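Local atomic coordinates of cellulase (Xanthomonas axonopodis pv. citri, PDB entry 5HOS), a protein that probably acts as an endoglucanase that hydrolyses internal beta-1,4-glucosidic linkages in cellulose and related beta-glucans. Residues G85-P90 with W139-I144; I75-L80 with V112-Y117; F154-E159 with A174-I179. All coordinates share one frame; numbering follows the deposited sequence. Where two conformers were deposited one is given.

How the contacts relate
The three contacts lie side by side in one sector of an eight-stranded beta/alpha barrel, their centres about 12 to 13 Å apart. Contacts 1 and 2 interleave along the chain, in the order 75-80, 85-90, 112-117, 139-144; contact 3 follows both. W139, in the helical segment of contact 1, reaches the other two contacts: its ring packs on V114 of contact 2 and on F154 of contact 3, and its NE1 hydrogen-bonds to L156 O. Contacts 2 and 3 also share the sheet, because strands 109-114 and 152-155 are neighbours, joined by a backbone hydrogen bond between V112 O and G155 N. Together they run from the barrel strands through the surrounding helices to a surface loop.

Contact 1. Residues G85-P90 with W139-I144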
loop_
_atom_site.group_PDB
_atom_site.type_symbol
_atom_site.label_atom_id
_atom_site.label_comp_id
_atom_site.label_asym_id
_atom_site.label_seq_id
_atom_site.Cartn_x
_atom_site.Cartn_y
_atom_site.Cartn_z
ATOM N N GLY A 85 -5.887 -8.240 20.790
ATOM C CA GLY A 85 -6.361 -9.611 20.858
ATOM C C GLY A 85 -7.877 -9.769 20.835
ATOM O O GLY A 85 -8.382 -10.892 20.955
ATOM N N GLY A 86 -8.600 -8.660 20.667
ATOM C CA GLY A 86 -10.048 -8.659 20.731
ATOM C C GLY A 86 -10.705 -8.916 19.389
ATOM O O GLY A 86 -10.043 -9.018 18.345
ATOM N N GLU A 87 -12.031 -8.997 19.438
ATOM C CA GLU A 87 -12.851 -9.198 18.255
ATOM C C GLU A 87 -12.716 -7.981 17.359
ATOM O O GLU A 87 -12.602 -6.854 17.849
ATOM C CB GLU A 87 -14.336 -9.330 18.626
ATOM C CG GLU A 87 -14.679 -10.422 19.630
ATOM C CD GLU A 87 -14.762 -11.808 19.029
ATOM O OE1 GLU A 87 -15.299 -12.700 19.719
ATOM O OE2 GLU A 87 -14.306 -12.018 17.886
ATOM N N LEU A 88 -12.766 -8.200 16.051
ATOM C CA LEU A 88 -12.806 -7.086 15.114
ATOM C C LEU A 88 -14.118 -6.332 15.303
ATOM O O LEU A 88 -15.159 -6.936 15.534
ATOM C CB LEU A 88 -12.668 -7.557 13.670
ATOM C CG LEU A 88 -11.435 -8.393 13.335
ATOM C CD1 LEU A 88 -11.398 -8.689 11.846
ATOM C CD2 LEU A 88 -10.165 -7.690 13.768
ATOM N N ASP A 89 -14.052 -5.011 15.241
ATOM C CA ASP A 89 -15.227 -4.172 15.390
ATOM C C ASP A 89 -16.249 -4.516 14.293
ATOM O O ASP A 89 -15.921 -4.404 13.107
ATOM C CB ASP A 89 -14.826 -2.703 15.277
ATOM C CG ASP A 89 -16.002 -1.778 15.404
ATOM O OD1 ASP A 89 -16.476 -1.592 16.525
ATOM O OD2 ASP A 89 -16.481 -1.267 14.382
ATOM N N PRO A 90 -17.473 -4.951 14.676
ATOM C CA PRO A 90 -18.461 -5.338 13.650
ATOM C C PRO A 90 -18.714 -4.298 12.545
ATOM O O PRO A 90 -18.714 -4.655 11.363
ATOM C CB PRO A 90 -19.731 -5.598 14.469
ATOM C CG PRO A 90 -19.213 -6.062 15.787
ATOM C CD PRO A 90 -17.972 -5.241 16.036
ATOM N N TRP A 139 -3.985 -10.141 12.091
ATOM C CA TRP A 139 -3.895 -10.791 10.779
ATOM C C TRP A 139 -4.550 -12.167 10.723
ATOM O O TRP A 139 -5.047 -12.546 9.669
ATOM C CB TRP A 139 -2.465 -10.781 10.214
ATOM C CG TRP A 139 -2.229 -9.483 9.501
ATOM C CD1 TRP A 139 -1.372 -8.489 9.856
ATOM C CD2 TRP A 139 -2.952 -9.008 8.360
ATOM N NE1 TRP A 139 -1.491 -7.434 8.992
ATOM C CE2 TRP A 139 -2.461 -7.720 8.064
ATOM C CE3 TRP A 139 -3.965 -9.547 7.557
ATOM C CZ2 TRP A 139 -2.929 -6.968 6.976
ATOM C CZ3 TRP A 139 -4.441 -8.797 6.474
ATOM C CH2 TRP A 139 -3.924 -7.517 6.198
ATOM N N ARG A 140 -4.565 -12.895 11.841
ATOM C CA ARG A 140 -5.344 -14.134 11.926
ATOM C C ARG A 140 -6.819 -13.847 11.646
ATOM O O ARG A 140 -7.443 -14.508 10.812
ATOM C CB ARG A 140 -5.203 -14.789 13.307
ATOM C CG ARG A 140 -5.852 -16.166 13.414
ATOM C CD ARG A 140 -5.733 -16.758 14.811
ATOM N NE ARG A 140 -6.280 -15.864 15.833
ATOM C CZ ARG A 140 -7.575 -15.700 16.122
ATOM N NH1 ARG A 140 -8.529 -16.376 15.477
ATOM N NH2 ARG A 140 -7.923 -14.846 17.075
ATOM N N ARG A 141 -7.356 -12.845 12.338
ATOM C CA ARG A 141 -8.768 -12.473 12.213
ATOM C C ARG A 141 -9.115 -11.915 10.837
ATOM O O ARG A 141 -10.157 -12.239 10.299
ATOM C CB ARG A 141 -9.161 -11.482 13.310
ATOM C CG ARG A 141 -9.102 -12.087 14.708
ATOM C CD ARG A 141 -9.411 -11.044 15.763
ATOM N NE ARG A 141 -9.284 -11.540 17.140
ATOM C CZ ARG A 141 -10.214 -12.221 17.812
ATOM N NH1 ARG A 141 -11.384 -12.547 17.264
ATOM N NH2 ARG A 141 -9.963 -12.589 19.063
ATOM N N LEU A 142 -8.241 -11.080 10.270
ATOM C CA LEU A 142 -8.477 -10.563 8.913
ATOM C C LEU A 142 -8.389 -11.678 7.891
ATOM O O LEU A 142 -9.189 -11.716 6.959
ATOM C CB LEU A 142 -7.502 -9.455 8.532
ATOM C CG LEU A 142 -7.927 -8.025 8.858
ATOM C CD1 LEU A 142 -6.750 -7.096 8.612
ATOM C CD2 LEU A 142 -9.124 -7.590 8.023
ATOM N N ALA A 143 -7.411 -12.569 8.062
ATOM C CA ALA A 143 -7.248 -13.688 7.143
ATOM C C ALA A 143 -8.490 -14.573 7.144
ATOM O O ALA A 143 -8.935 -15.000 6.077
ATOM C CB ALA A 143 -6.017 -14.503 7.478
ATOM N N ILE A 144 -9.048 -14.831 8.330
ATOM C CA ILE A 144 -10.271 -15.630 8.445
ATOM C C ILE A 144 -11.445 -14.915 7.765
ATOM O O ILE A 144 -12.181 -15.537 7.010
ATOM C CB ILE A 144 -10.592 -15.997 9.921
ATOM C CG1 ILE A 144 -9.546 -16.999 10.441
ATOM C CG2 ILE A 144 -11.994 -16.594 10.053
ATOM C CD1 ILE A 144 -9.468 -17.121 11.951
HETATM O O HOH W 1 -13.150 -11.099 15.014
#
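R141 reaches out from helix 132-145 and grips the loop G85-E87, so this contact ties an outer helix of the beta/alpha barrel to the loop that leads into helix 90-105. The polar part centres on the guanidinium. Its NH2 donates to G85 O at 3.0 Å, a bent bond (N-H...O 136°) whose donor sits above the carbonyl plane. NH1 forms a salt bridge with E87 OE2 at 3.0 Å; the two side chains cross at about a right angle, and their flat ends are inclined by 66°. NE lies 2.9 Å from G86 O, but the angle is too poor for a hydrogen bond; NE instead pairs with D137 of its own helix, while Q81 NE2 donates to G86 O. The backbone of G86 and E87 passes over one guanidinium face, with E87 CA 3.8 Å above it. Water 1 adds a bridge, accepting from R141 NH1 and from L88 N. The apolar part is the leucine of the loop: L88 and the aliphatic stem of R141 run past each other in opposite directions. Because that stem is extended from CG to NE, the charged end is carried beyond the leucine, whose CG rests 3.8 Å from R141 CB.

Contact 2. Residues I75-L80 with V112-Y117; sequences ILWERL and VDVHNY
N116 ND2 comes to the edge of the W77 indole, near its plane, while V114 CG1 approaches the same ring obliquely; the ring of Y120 also meets the indole. The E78 carboxylate adjoins the N116 amide, its plane inclined 35° to it. N116 ND2 donates to E78 OE1 at 2.9 Å, a straight bond that lies in the amide plane yet meets OE1 on its syn side from out of the carboxylate plane. The other end of the amide, OD1, accepts from W77 N at 2.8 Å (N-H...O 170°). With both ends engaged, and K119 O a further acceptor for ND2, the amide is fixed in rotation against the first turn of helix 77-80. E78 OE2 has its own donor in Y121 N. The H115 imidazole has the D113 carboxylate at its edge, ND1 donating to the syn lone pair of OD2 at 2.7 Å. These groups sit at the carboxyl ends of two neighbouring parallel strands of the beta/alpha barrel, 70-75 and 109-114. I75 pairs there with V114: I75 N donates to D113 O at 2.9 Å, and H115 N to I75 O at 2.8 Å. The I75 side chain places CG1 between its backbone N and carbonyl carbon (chi1 65°), which brings CG1 to 4.2 Å from V112 CG1. W77 CB packs on V114 CG1 at 3.9 Å.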
loop_
_atom_site.group_PDB
_atom_site.type_symbol
_atom_site.label_atom_id
_atom_site.label_comp_id
_atom_site.label_asym_id
_atom_site.label_seq_id
_atom_site.Cartn_x
_atom_site.Cartn_y
_atom_site.Cartn_z
ATOM N N ILE A 75 -6.803 1.563 6.167
ATOM C CA ILE A 75 -7.670 1.494 7.339
ATOM C C ILE A 75 -6.806 1.629 8.579
ATOM O O ILE A 75 -5.603 1.362 8.523
ATOM C CB ILE A 75 -8.510 0.199 7.383
ATOM C CG1 ILE A 75 -7.648 -1.068 7.538
ATOM C CG2 ILE A 75 -9.353 0.091 6.126
ATOM C CD1 ILE A 75 -7.420 -1.526 8.958
ATOM N N LEU A 76 -7.414 2.072 9.680
ATOM C CA LEU A 76 -6.711 2.206 10.954
ATOM C C LEU A 76 -6.900 0.974 11.798
ATOM O O LEU A 76 -8.038 0.607 12.098
ATOM C CB LEU A 76 -7.235 3.391 11.768
ATOM C CG LEU A 76 -6.572 4.754 11.701
ATOM C CD1 LEU A 76 -7.055 5.558 12.900
ATOM C CD2 LEU A 76 -5.056 4.691 11.684
ATOM N N TRP A 77 -5.795 0.367 12.220
ATOM C CA TRP A 77 -5.820 -0.816 13.093
ATOM C C TRP A 77 -6.793 -0.615 14.268
ATOM O O TRP A 77 -7.633 -1.465 14.539
ATOM C CB TRP A 77 -4.405 -1.101 13.622
ATOM C CG TRP A 77 -4.204 -2.405 14.362
ATOM C CD1 TRP A 77 -5.158 -3.282 14.809
ATOM C CD2 TRP A 77 -2.952 -2.942 14.787
ATOM N NE1 TRP A 77 -4.575 -4.329 15.465
ATOM C CE2 TRP A 77 -3.220 -4.145 15.474
ATOM C CE3 TRP A 77 -1.622 -2.517 14.656
ATOM C CZ2 TRP A 77 -2.203 -4.946 16.017
ATOM C CZ3 TRP A 77 -0.603 -3.321 15.207
ATOM C CH2 TRP A 77 -0.904 -4.508 15.877
ATOM N N GLU A 78 -6.690 0.529 14.934
ATOM C CA GLU A 78 -7.452 0.776 16.153
ATOM C C GLU A 78 -8.953 0.911 15.916
ATOM O O GLU A 78 -9.749 0.638 16.826
ATOM C CB GLU A 78 -6.929 2.020 16.874
ATOM C CG GLU A 78 -5.487 1.870 17.347
ATOM C CD GLU A 78 -4.437 2.307 16.337
ATOM O OE1 GLU A 78 -4.759 2.585 15.156
ATOM O OE2 GLU A 78 -3.255 2.364 16.737
ATOM N N ARG A 79 -9.339 1.336 14.717
ATOM C CA ARG A 79 -10.753 1.368 14.333
ATOM C C ARG A 79 -11.281 -0.034 14.030
ATOM O O ARG A 79 -12.408 -0.361 14.373
ATOM C CB ARG A 79 -10.965 2.288 13.139
ATOM C CG ARG A 79 -10.646 3.738 13.464
ATOM C CD ARG A 79 -11.078 4.695 12.375
ATOM N NE ARG A 79 -10.938 6.075 12.862
ATOM C CZ ARG A 79 -10.345 7.088 12.235
ATOM N NH1 ARG A 79 -9.836 6.973 11.007
ATOM N NH2 ARG A 79 -10.297 8.276 12.848
ATOM N N LEU A 80 -10.467 -0.855 13.381
ATOM C CA LEU A 80 -10.856 -2.228 13.071
ATOM C C LEU A 80 -10.780 -3.180 14.274
ATOM O O LEU A 80 -11.603 -4.088 14.379
ATOM C CB LEU A 80 -10.028 -2.767 11.912
ATOM C CG LEU A 80 -10.367 -4.191 11.444
ATOM C CD1 LEU A 80 -11.814 -4.318 10.991
ATOM C CD2 LEU A 80 -9.423 -4.594 10.335
ATOM N N VAL A 112 -6.225 -4.413 1.461
ATOM C CA VAL A 112 -6.530 -3.928 2.800
ATOM C C VAL A 112 -5.197 -3.527 3.418
ATOM O O VAL A 112 -4.368 -4.385 3.704
ATOM C CB VAL A 112 -7.235 -4.987 3.666
ATOM C CG1 VAL A 112 -7.488 -4.441 5.070
ATOM C CG2 VAL A 112 -8.542 -5.419 3.016
ATOM N N ASP A 113 -5.005 -2.223 3.612
ATOM C CA ASP A 113 -3.736 -1.650 4.096
ATOM C C ASP A 113 -3.930 -1.228 5.539
ATOM O O ASP A 113 -4.605 -0.237 5.814
ATOM C CB ASP A 113 -3.318 -0.465 3.186
ATOM C CG ASP A 113 -2.489 0.621 3.903
ATOM O OD1 ASP A 113 -1.696 0.316 4.822
ATOM O OD2 ASP A 113 -2.644 1.804 3.519
ATOM N N VAL A 114 -3.320 -1.974 6.455
ATOM C CA VAL A 114 -3.328 -1.612 7.871
ATOM C C VAL A 114 -2.328 -0.455 7.975
ATOM O O VAL A 114 -1.115 -0.667 7.942
ATOM C CB VAL A 114 -2.932 -2.800 8.768
ATOM C CG1 VAL A 114 -2.903 -2.389 10.235
ATOM C CG2 VAL A 114 -3.904 -3.960 8.557
ATOM N N HIS A 115 -2.866 0.762 8.085
ATOM C CA HIS A 115 -2.118 1.984 7.809
ATOM C C HIS A 115 -1.551 2.571 9.088
ATOM O O HIS A 115 -1.898 3.680 9.485
ATOM C CB HIS A 115 -3.006 2.988 7.063
ATOM C CG HIS A 115 -2.249 4.044 6.313
ATOM N ND1 HIS A 115 -1.833 3.880 5.010
ATOM C CD2 HIS A 115 -1.870 5.294 6.669
ATOM C CE1 HIS A 115 -1.220 4.974 4.599
ATOM N NE2 HIS A 115 -1.226 5.847 5.589
ATOM N N ASN A 116 -0.642 1.822 9.710
ATOM C CA ASN A 116 -0.286 2.042 11.116
ATOM C C ASN A 116 1.179 2.266 11.505
ATOM O O ASN A 116 1.466 2.432 12.684
ATOM C CB ASN A 116 -0.899 0.924 11.955
ATOM C CG ASN A 116 -2.258 1.304 12.463
ATOM O OD1 ASN A 116 -3.219 1.340 11.693
ATOM N ND2 ASN A 116 -2.342 1.663 13.747
ATOM N N TYR A 117 2.094 2.285 10.539
ATOM C CA TYR A 117 3.499 2.604 10.820
ATOM C C TYR A 117 4.105 1.691 11.902
ATOM O O TYR A 117 4.979 2.105 12.655
ATOM C CB TYR A 117 3.642 4.099 11.167
ATOM C CG TYR A 117 3.007 5.002 10.141
ATOM C CD1 TYR A 117 3.706 5.395 9.009
ATOM C CD2 TYR A 117 1.682 5.429 10.276
ATOM C CE1 TYR A 117 3.120 6.203 8.045
ATOM C CE2 TYR A 117 1.084 6.233 9.317
ATOM C CZ TYR A 117 1.812 6.626 8.208
ATOM O OH TYR A 117 1.232 7.425 7.252
#

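Contact 3. Residues F154-E159 with A174-I179; sequences FGLMNE and ASIDTI
L156 points its isobutyl fork at helix 165-181, just beyond the end of strand 152-155, and F154 flanks it. This is the strand-to-helix packing of a beta-alpha-beta unit in the beta/alpha barrel, completed by strand 188-191. S175 OG faces the notch of the L156 fork, nearly equidistant from both methyls: it lies 3.6 Å from L156 CD1 and 3.7 Å from L156 CD2. Being approaches to methyl carbons, these are van der Waals contacts; the hydroxyl finds its polar partner in A172 O, within its own helix. With chi1 at 68° the hydroxyl is folded back over its own backbone, within range of A172 O. The prongs of the leucine then diverge. CD1 meets I176 CG1 at 4.0 Å, the two side chains crossing at about a right angle, whereas CD2 reaches I179 CD1 at 3.7 Å, at an oblique crossing. S175 and I179 lie one turn apart, with I176 next to S175. I188 and V190 of strand 188-191 also border L156. F154 is oriented differently: it and I179 run past each other in opposite directions, and the isoleucine meets the phenylalanine at its edge, close to the ring plane, and not over a face. The evidence is that I179 CG2 touches two neighbouring ring atoms of F154, CD2 and CE2, each at 3.9 Å.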
loop_
_atom_site.group_PDB
_atom_site.type_symbol
_atom_site.label_atom_id
_atom_site.label_comp_id
_atom_site.label_asym_id
_atom_site.label_seq_id
_atom_site.Cartn_x
_atom_site.Cartn_y
_atom_site.Cartn_z
ATOM N N PHE A 154 -3.696 -8.709 1.122
ATOM C CA PHE A 154 -3.344 -8.370 2.495
ATOM C C PHE A 154 -2.109 -7.472 2.554
ATOM O O PHE A 154 -0.997 -7.930 2.345
ATOM C CB PHE A 154 -3.129 -9.656 3.306
ATOM C CG PHE A 154 -4.355 -10.546 3.428
ATOM C CD1 PHE A 154 -5.647 -10.058 3.272
ATOM C CD2 PHE A 154 -4.199 -11.891 3.751
ATOM C CE1 PHE A 154 -6.750 -10.881 3.428
ATOM C CE2 PHE A 154 -5.296 -12.722 3.896
ATOM C CZ PHE A 154 -6.571 -12.223 3.727
ATOM N N GLY A 155 -2.323 -6.186 2.825
ATOM C CA GLY A 155 -1.232 -5.218 3.025
ATOM C C GLY A 155 -0.838 -5.187 4.489
ATOM O O GLY A 155 -1.418 -4.439 5.274
ATOM N N LEU A 156 0.159 -5.991 4.856
ATOM C CA LEU A 156 0.511 -6.226 6.273
ATOM C C LEU A 156 0.615 -4.965 7.132
ATOM O O LEU A 156 0.065 -4.916 8.228
ATOM C CB LEU A 156 1.821 -6.995 6.391
ATOM C CG LEU A 156 1.874 -8.435 5.877
ATOM C CD1 LEU A 156 3.267 -8.973 6.168
ATOM C CD2 LEU A 156 0.803 -9.292 6.526
ATOM N N MET A 157 1.330 -3.964 6.643
ATOM C CA MET A 157 1.555 -2.753 7.437
ATOM C C MET A 157 2.061 -1.613 6.587
ATOM O O MET A 157 3.013 -1.784 5.852
ATOM C CB MET A 157 2.606 -3.028 8.527
ATOM C CG MET A 157 2.881 -1.852 9.474
ATOM S SD MET A 157 1.392 -1.263 10.296
ATOM C CE MET A 157 0.810 -2.746 11.107
ATOM N N ASN A 158 1.486 -0.428 6.751
ATOM C CA ASN A 158 2.027 0.735 6.073
ATOM C C ASN A 158 3.277 1.272 6.778
ATOM O O ASN A 158 3.213 1.604 7.957
ATOM C CB ASN A 158 1.014 1.866 6.034
ATOM C CG ASN A 158 1.466 3.000 5.156
ATOM O OD1 ASN A 158 1.653 2.817 3.962
ATOM N ND2 ASN A 158 1.639 4.187 5.738
ATOM N N GLU A 159 4.376 1.373 6.037
ATOM C CA GLU A 159 5.582 2.106 6.446
ATOM C C GLU A 159 6.038 1.931 7.906
ATOM O O GLU A 159 6.060 2.901 8.670
ATOM C CB GLU A 159 5.410 3.600 6.113
ATOM C CG GLU A 159 5.216 3.848 4.617
ATOM C CD GLU A 159 5.322 5.307 4.195
ATOM O OE1 GLU A 159 5.546 6.178 5.052
ATOM O OE2 GLU A 159 5.178 5.582 2.976
ATOM N N ALA A 174 6.249 -13.555 11.277
ATOM C CA ALA A 174 5.288 -14.151 12.195
ATOM C C ALA A 174 3.854 -13.955 11.694
ATOM O O ALA A 174 3.052 -14.883 11.744
ATOM C CB ALA A 174 5.456 -13.574 13.585
ATOM N N SER A 175 3.538 -12.757 11.194
ATOM C CA SER A 175 2.193 -12.497 10.679
ATOM C C SER A 175 1.919 -13.278 9.382
ATOM O O SER A 175 0.809 -13.774 9.190
ATOM C CB SER A 175 1.945 -10.992 10.494
ATOM O OG SER A 175 2.752 -10.468 9.454
ATOM N N ILE A 176 2.924 -13.410 8.515
ATOM C CA ILE A 176 2.795 -14.233 7.293
ATOM C C ILE A 176 2.474 -15.680 7.673
ATOM O O ILE A 176 1.532 -16.281 7.142
ATOM C CB ILE A 176 4.074 -14.183 6.425
ATOM C CG1 ILE A 176 4.251 -12.792 5.799
ATOM C CG2 ILE A 176 4.077 -15.252 5.333
ATOM C CD1 ILE A 176 5.669 -12.499 5.355
ATOM N N ASP A 177 3.245 -16.228 8.603
ATOM C CA ASP A 177 3.018 -17.610 9.061
ATOM C C ASP A 177 1.613 -17.788 9.657
ATOM O O ASP A 177 0.933 -18.794 9.392
ATOM C CB ASP A 177 4.095 -18.045 10.067
ATOM C CG ASP A 177 5.474 -18.223 9.430
ATOM O OD1 ASP A 177 5.609 -18.193 8.184
ATOM O OD2 ASP A 177 6.446 -18.406 10.190
ATOM N N THR A 178 1.180 -16.805 10.444
ATOM C CA THR A 178 -0.152 -16.810 11.048
ATOM C C THR A 178 -1.252 -16.817 9.990
ATOM O O THR A 178 -2.202 -17.589 10.080
ATOM C CB THR A 178 -0.322 -15.591 11.970
ATOM O OG1 THR A 178 0.672 -15.646 13.003
ATOM C CG2 THR A 178 -1.706 -15.556 12.590
ATOM N N ILE A 179 -1.104 -15.957 8.987
ATOM C CA ILE A 179 -2.045 -15.901 7.886
ATOM C C ILE A 179 -2.146 -17.261 7.202
ATOM O O ILE A 179 -3.253 -17.751 6.975
ATOM C CB ILE A 179 -1.686 -14.790 6.879
ATOM C CG1 ILE A 179 -1.965 -13.426 7.523
ATOM C CG2 ILE A 179 -2.503 -14.916 5.596
ATOM C CD1 ILE A 179 -1.304 -12.262 6.824
#